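Local coordinates for acetyl-xylan esterase (Streptomyces lividans, PDB 2CC0), which removes acetyl groups from xylan as a metal-dependent family 4 carbohydrate esterase, probably helping to break down plant cell walls, at residues A42-V53 against Q86-G94. Sequence-based numbering, arbitrary orientation.
Sequences AAQNPSLVRAQV and QAIAGAGGG
Two bends in the R50 side chain, at chi2 (-58°) and chi3 (-54°), curl it so that CD runs alongside G92 and the guanidinium edge turns to G92 O. R50 NH1 gives a hydrogen bond of 2.9 Å to G92 O. It arrives in the carbonyl plane, on a lone pair, but the N-H angle is only 139° and the oxygen sits somewhat out of the guanidinium plane. The bend also lays R50 CD against G92 CA (3.7 Å). NH2 of R50 makes a salt bridge to D54, which helps fix the rotation of the group. V53 CG1 rests against one face of the R50 guanidinium, offset toward the rim. V49 holds CG1 anti to its backbone N, and this branch meets G93 CA at 3.7 Å. G92 and G93 form a Schellman motif at the C-terminal side of helix 74-90: G92 has positive phi, G93 N bonds to I88 O and G92 N to A89 O. This turn packs on helix 46-54 in the polysaccharide deacetylase fold. A91 CB fits between P46 and V49, 3.7 Å from each CB. The end of helix 39-44 meets helix 74-90 through A42, A87 and I88. A42 CB touches I88 CG1 at 3.9 Å and A87 CB at 4.1 Å. I88 also touches V59 of strand 58-61.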
loop_
_atom_site.group_PDB
_atom_site.type_symbol
_atom_site.label_atom_id
_atom_site.label_comp_id
_atom_site.label_asym_id
_atom_site.label_seq_id
_atom_site.Cartn_x
_atom_site.Cartn_y
_atom_site.Cartn_z
ATOM N N ALA A 42 15.887 -17.644 10.109
ATOM C CA ALA A 42 15.061 -17.858 11.314
ATOM C C ALA A 42 15.306 -19.275 11.855
ATOM O O ALA A 42 15.443 -19.467 13.073
ATOM C CB ALA A 42 13.610 -17.667 10.994
ATOM N N ALA A 43 15.363 -20.254 10.953
ATOM C CA ALA A 43 15.610 -21.659 11.333
ATOM C C ALA A 43 16.986 -21.825 11.978
ATOM O O ALA A 43 17.147 -22.582 12.957
ATOM C CB ALA A 43 15.476 -22.563 10.093
ATOM N N GLN A 44 17.979 -21.125 11.439
ATOM C CA GLN A 44 19.370 -21.243 11.888
ATOM C C GLN A 44 19.641 -20.475 13.174
ATOM O O GLN A 44 20.597 -20.791 13.901
ATOM C CB GLN A 44 20.327 -20.774 10.786
ATOM C CG GLN A 44 20.408 -21.745 9.581
ATOM C CD GLN A 44 20.966 -21.099 8.307
ATOM O OE1 GLN A 44 21.654 -20.074 8.346
ATOM N NE2 GLN A 44 20.672 -21.716 7.170
ATOM N N ASN A 45 18.803 -19.471 13.470
ATOM C CA ASN A 45 19.064 -18.569 14.601
ATOM C C ASN A 45 17.798 -18.304 15.428
ATOM O O ASN A 45 17.365 -17.141 15.543
ATOM C CB ASN A 45 19.587 -17.215 14.103
ATOM C CG ASN A 45 20.855 -17.327 13.269
ATOM O OD1 ASN A 45 21.962 -17.359 13.814
ATOM N ND2 ASN A 45 20.704 -17.361 11.941
ATOM N N PRO A 46 17.176 -19.365 15.993
ATOM C CA PRO A 46 15.894 -19.122 16.685
ATOM C C PRO A 46 16.019 -18.115 17.841
ATOM O O PRO A 46 15.102 -17.302 18.054
ATOM C CB PRO A 46 15.469 -20.511 17.190
ATOM C CG PRO A 46 16.774 -21.310 17.211
ATOM C CD PRO A 46 17.543 -20.797 16.010
ATOM N N SER A 47 17.128 -18.135 18.575
ATOM C CA SER A 47 17.331 -17.198 19.663
ATOM C C SER A 47 17.331 -15.728 19.198
ATOM O O SER A 47 16.893 -14.823 19.918
ATOM C CB SER A 47 18.643 -17.531 20.375
ATOM O OG SER A 47 18.811 -16.691 21.482
ATOM N N LEU A 48 17.857 -15.488 18.000
ATOM C CA LEU A 48 17.855 -14.115 17.451
ATOM C C LEU A 48 16.475 -13.701 16.971
ATOM O O LEU A 48 16.131 -12.508 17.020
ATOM C CB LEU A 48 18.879 -13.939 16.325
ATOM C CG LEU A 48 20.325 -13.839 16.784
ATOM C CD1 LEU A 48 21.262 -13.816 15.572
ATOM C CD2 LEU A 48 20.553 -12.621 17.690
ATOM N N VAL A 49 15.675 -14.666 16.529
ATOM C CA VAL A 49 14.271 -14.354 16.201
ATOM C C VAL A 49 13.560 -13.830 17.454
ATOM O O VAL A 49 12.875 -12.783 17.419
ATOM C CB VAL A 49 13.519 -15.557 15.647
ATOM C CG1 VAL A 49 12.042 -15.215 15.412
ATOM C CG2 VAL A 49 14.172 -16.052 14.330
ATOM N N ARG A 50 13.729 -14.554 18.560
ATOM C CA ARG A 50 13.187 -14.109 19.857
ATOM C C ARG A 50 13.762 -12.762 20.295
ATOM O O ARG A 50 13.041 -11.944 20.885
ATOM C CB ARG A 50 13.473 -15.141 20.958
ATOM C CG ARG A 50 12.472 -16.278 20.995
ATOM C CD ARG A 50 11.005 -15.812 21.201
ATOM N NE ARG A 50 10.749 -14.951 22.364
ATOM C CZ ARG A 50 9.529 -14.550 22.717
ATOM N NH1 ARG A 50 8.467 -14.957 22.017
ATOM N NH2 ARG A 50 9.350 -13.761 23.777
ATOM N N ALA A 51 15.046 -12.527 20.012
ATOM C CA ALA A 51 15.685 -11.269 20.423
ATOM C C ALA A 51 14.979 -10.092 19.739
ATOM O O ALA A 51 14.785 -9.046 20.336
ATOM C CB ALA A 51 17.183 -11.272 20.119
ATOM N N GLN A 52 14.535 -10.313 18.503
ATOM C CA GLN A 52 13.792 -9.251 17.798
ATOM C C GLN A 52 12.498 -8.924 18.533
ATOM O O GLN A 52 12.157 -7.750 18.746
ATOM C CB GLN A 52 13.492 -9.658 16.357
ATOM C CG GLN A 52 14.752 -9.870 15.548
ATOM C CD GLN A 52 14.471 -10.584 14.237
ATOM O OE1 GLN A 52 13.548 -11.432 14.124
ATOM N NE2 GLN A 52 15.239 -10.232 13.232
ATOM N N VAL A 53 11.779 -9.971 18.918
ATOM C CA VAL A 53 10.516 -9.800 19.673
ATOM C C VAL A 53 10.780 -9.070 20.991
ATOM O O VAL A 53 10.069 -8.094 21.349
ATOM C CB VAL A 53 9.818 -11.157 19.914
ATOM C CG1 VAL A 53 8.521 -10.980 20.740
ATOM C CG2 VAL A 53 9.534 -11.859 18.562
ATOM N N GLN A 86 6.494 -21.372 9.169
ATOM C CA GLN A 86 6.832 -22.420 10.137
ATOM C C GLN A 86 8.118 -22.081 10.899
ATOM O O GLN A 86 8.185 -22.255 12.118
ATOM C CB GLN A 86 6.971 -23.759 9.403
ATOM C CG GLN A 86 5.643 -24.313 8.853
ATOM C CD GLN A 86 5.830 -25.240 7.645
ATOM O OE1 GLN A 86 6.944 -25.683 7.351
ATOM N NE2 GLN A 86 4.732 -25.512 6.922
ATOM N N ALA A 87 9.144 -21.608 10.191
ATOM C CA ALA A 87 10.430 -21.337 10.857
ATOM C C ALA A 87 10.309 -20.175 11.842
ATOM O O ALA A 87 10.864 -20.212 12.950
ATOM C CB ALA A 87 11.539 -21.071 9.840
ATOM N N ILE A 88 9.599 -19.117 11.435
ATOM C CA ILE A 88 9.453 -17.966 12.323
ATOM C C ILE A 88 8.593 -18.310 13.552
ATOM O O ILE A 88 8.966 -17.997 14.705
ATOM C CB ILE A 88 8.930 -16.723 11.548
ATOM C CG1 ILE A 88 9.981 -16.311 10.500
ATOM C CG2 ILE A 88 8.551 -15.597 12.515
ATOM C CD1 ILE A 88 9.476 -15.304 9.436
ATOM N N ALA A 89 7.467 -18.970 13.316
ATOM C CA ALA A 89 6.614 -19.388 14.426
ATOM C C ALA A 89 7.348 -20.331 15.376
ATOM O O ALA A 89 7.262 -20.187 16.614
ATOM C CB ALA A 89 5.348 -20.034 13.880
ATOM N N GLY A 90 8.053 -21.297 14.797
ATOM C CA GLY A 90 8.821 -22.285 15.579
ATOM C C GLY A 90 9.868 -21.644 16.464
ATOM O O GLY A 90 10.152 -22.125 17.564
ATOM N N ALA A 91 10.434 -20.528 16.001
ATOM C CA ALA A 91 11.464 -19.823 16.746
ATOM C C ALA A 91 10.917 -18.884 17.815
ATOM O O ALA A 91 11.697 -18.294 18.557
ATOM C CB ALA A 91 12.372 -19.063 15.794
ATOM N N GLY A 92 9.591 -18.724 17.884
ATOM C CA GLY A 92 8.995 -17.802 18.870
ATOM C C GLY A 92 8.693 -16.414 18.349
ATOM O O GLY A 92 8.393 -15.502 19.130
ATOM N N GLY A 93 8.799 -16.246 17.025
ATOM C CA GLY A 93 8.523 -14.952 16.375
ATOM C C GLY A 93 7.067 -14.654 16.032
ATOM O O GLY A 93 6.777 -13.632 15.405
ATOM N N GLY A 94 6.149 -15.521 16.448
ATOM C CA GLY A 94 4.742 -15.413 16.034
ATOM C C GLY A 94 4.516 -15.982 14.634
ATOM O O GLY A 94 5.456 -16.411 13.938
#